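Local coordinates for protein glial cell-derived neurotrophic factor (PDB 1AGQ) that acts as a neurotrophic growth factor of the cystine-knot class, related to transforming growth factor beta, and probably signals to neurons by binding cell-surface receptors, at residues Thr52-Gly57 against His122-His127. Numbering follows the deposited sequence.
Sequences TDLGLG and HILRKH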
loop_
_atom_site.group_PDB
_atom_site.type_symbol
_atom_site.label_atom_id
_atom_site.label_comp_id
_atom_site.label_asym_id
_atom_site.label_seq_id
_atom_site.Cartn_x
_atom_site.Cartn_y
_atom_site.Cartn_z
ATOM N N THR B 52 -23.604 -10.051 13.817
ATOM C CA THR B 52 -24.755 -9.279 14.274
ATOM C C THR B 52 -24.424 -7.774 14.291
ATOM O O THR B 52 -25.322 -6.940 14.302
ATOM C CB THR B 52 -25.239 -9.763 15.678
ATOM O OG1 THR B 52 -24.148 -9.763 16.614
ATOM C CG2 THR B 52 -25.780 -11.175 15.577
ATOM N N ASP B 53 -23.136 -7.426 14.273
ATOM C CA ASP B 53 -22.707 -6.017 14.257
ATOM C C ASP B 53 -22.968 -5.379 12.880
ATOM O O ASP B 53 -22.991 -4.155 12.754
ATOM C CB ASP B 53 -21.195 -5.880 14.526
ATOM C CG ASP B 53 -20.812 -6.082 15.982
ATOM O OD1 ASP B 53 -21.610 -5.750 16.884
ATOM O OD2 ASP B 53 -19.684 -6.573 16.220
ATOM N N LEU B 54 -23.145 -6.207 11.849
ATOM C CA LEU B 54 -23.348 -5.710 10.491
ATOM C C LEU B 54 -24.704 -5.100 10.182
ATOM O O LEU B 54 -24.890 -4.505 9.114
ATOM C CB LEU B 54 -23.070 -6.821 9.488
ATOM C CG LEU B 54 -21.797 -7.641 9.711
ATOM C CD1 LEU B 54 -21.729 -8.733 8.653
ATOM C CD2 LEU B 54 -20.558 -6.747 9.657
ATOM N N GLY B 55 -25.652 -5.259 11.096
ATOM C CA GLY B 55 -26.977 -4.703 10.894
ATOM C C GLY B 55 -27.743 -5.330 9.750
ATOM O O GLY B 55 -28.664 -4.716 9.207
ATOM N N LEU B 56 -27.376 -6.557 9.389
ATOM C CA LEU B 56 -28.023 -7.273 8.289
ATOM C C LEU B 56 -29.209 -8.106 8.757
ATOM O O LEU B 56 -29.846 -8.792 7.959
ATOM C CB LEU B 56 -27.014 -8.183 7.578
ATOM C CG LEU B 56 -26.222 -7.653 6.376
ATOM C CD1 LEU B 56 -26.343 -6.155 6.261
ATOM C CD2 LEU B 56 -24.770 -8.060 6.518
ATOM N N GLY B 57 -29.496 -8.061 10.051
ATOM C CA GLY B 57 -30.626 -8.807 10.566
ATOM C C GLY B 57 -30.344 -10.242 10.957
ATOM O O GLY B 57 -31.268 -10.982 11.294
ATOM N N HIS B 122 -27.227 -19.121 5.337
ATOM C CA HIS B 122 -27.044 -17.794 4.763
ATOM C C HIS B 122 -25.655 -17.716 4.163
ATOM O O HIS B 122 -24.724 -18.369 4.644
ATOM C CB HIS B 122 -27.124 -16.713 5.837
ATOM C CG HIS B 122 -28.441 -16.631 6.526
ATOM N ND1 HIS B 122 -29.563 -16.099 5.926
ATOM C CD2 HIS B 122 -28.804 -16.948 7.791
ATOM C CE1 HIS B 122 -30.561 -16.096 6.796
ATOM N NE2 HIS B 122 -30.124 -16.606 7.933
ATOM N N ILE B 123 -25.501 -16.907 3.117
ATOM C CA ILE B 123 -24.183 -16.726 2.504
ATOM C C ILE B 123 -23.984 -15.222 2.275
ATOM O O ILE B 123 -24.897 -14.515 1.833
ATOM C CB ILE B 123 -24.056 -17.523 1.160
ATOM C CG1 ILE B 123 -22.703 -17.248 0.499
ATOM C CG2 ILE B 123 -25.176 -17.134 0.206
ATOM C CD1 ILE B 123 -22.279 -18.313 -0.471
ATOM N N LEU B 124 -22.823 -14.724 2.656
ATOM C CA LEU B 124 -22.498 -13.320 2.437
ATOM C C LEU B 124 -21.530 -13.376 1.261
ATOM O O LEU B 124 -20.544 -14.112 1.299
ATOM C CB LEU B 124 -21.816 -12.721 3.663
ATOM C CG LEU B 124 -22.641 -12.775 4.951
ATOM C CD1 LEU B 124 -21.836 -12.159 6.081
ATOM C CD2 LEU B 124 -23.954 -12.040 4.754
ATOM N N ARG B 125 -21.854 -12.631 0.203
ATOM C CA ARG B 125 -21.032 -12.592 -1.010
ATOM C C ARG B 125 -20.555 -11.146 -1.270
ATOM O O ARG B 125 -21.339 -10.200 -1.127
ATOM C CB ARG B 125 -21.870 -13.044 -2.214
ATOM C CG ARG B 125 -22.357 -14.484 -2.224
ATOM C CD ARG B 125 -23.295 -14.676 -3.418
ATOM N NE ARG B 125 -23.707 -16.066 -3.588
ATOM C CZ ARG B 125 -23.049 -16.952 -4.328
ATOM N NH1 ARG B 125 -21.945 -16.589 -4.973
ATOM N NH2 ARG B 125 -23.473 -18.207 -4.403
ATOM N N LYS B 126 -19.285 -10.977 -1.639
ATOM C CA LYS B 126 -18.745 -9.638 -1.895
ATOM C C LYS B 126 -19.123 -8.720 -0.728
ATOM O O LYS B 126 -19.641 -7.613 -0.919
ATOM C CB LYS B 126 -19.326 -9.095 -3.208
ATOM C CG LYS B 126 -18.790 -9.794 -4.458
ATOM C CD LYS B 126 -19.626 -9.450 -5.693
ATOM N N HIS B 127 -18.838 -9.195 0.479
ATOM C CA HIS B 127 -19.163 -8.499 1.720
ATOM C C HIS B 127 -17.962 -7.890 2.439
ATOM O O HIS B 127 -18.116 -7.071 3.340
ATOM C CB HIS B 127 -19.843 -9.489 2.668
ATOM C CG HIS B 127 -18.943 -10.607 3.115
ATOM N ND1 HIS B 127 -18.432 -11.550 2.251
ATOM C CD2 HIS B 127 -18.456 -10.917 4.341
ATOM C CE1 HIS B 127 -17.670 -12.394 2.923
ATOM N NE2 HIS B 127 -17.666 -12.029 4.196
#
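Leu124 meets Leu54 and Leu56 through its two methyl branches: chi1 of -59° sets CG anti to the backbone carbonyl C of Leu124, and the extended chi2 then spreads CD1 and CD2 so that they face Leu54 and Leu56 respectively. On the facing loop, Leu54 keeps an ordinary leucine conformation, whereas Leu56, with chi1 at -91° and chi2 at 13°, departs from the staggered positions and is nearly eclipsed about CB-CG.

Leu54 CD1 lies 4.3 Å from Leu124 CD1, and Leu56 CD2 lies 4.4 Å from Leu124 CD2, so each loop leucine engages a separate branch. Leu54 CD1 and Leu56 CD2 are themselves 3.8 Å apart, so the three leucine ends touch one another. All three CB atoms are directed across the interface, yet the nearest CA pairs, Leu54 with His127 and Leu56 with Leu124, are each 10.1 Å apart; side chains alone bridge that separation.

Behind this meeting, one face of the His127 imidazole lies against Leu124 CB, which sits 3.6 Å above the ring plane, offset toward the rim. Leu124 also packs on Leu112 and Phe114 of strand 112-115, its antiparallel neighbour. Met79 of the second subunit touches Leu56, Leu124 and His127, while Ile83 of that subunit packs on Leu54 and its Asn86 ND2 donates a hydrogen bond to Leu54 O.

Helix 79-89 of the second subunit, which carries these three residues, thus packs over the apolar patch joining the two finger-like hairpin regions, as in the head-to-tail dimers of the transforming growth factor beta family of cystine-knot proteins. With no hydrogen bond across the segments and only 76 Å² buried between them, their mutual contact is a small, purely apolar one, consistent with van der Waals and hydrophobic association shared with the dimer interface.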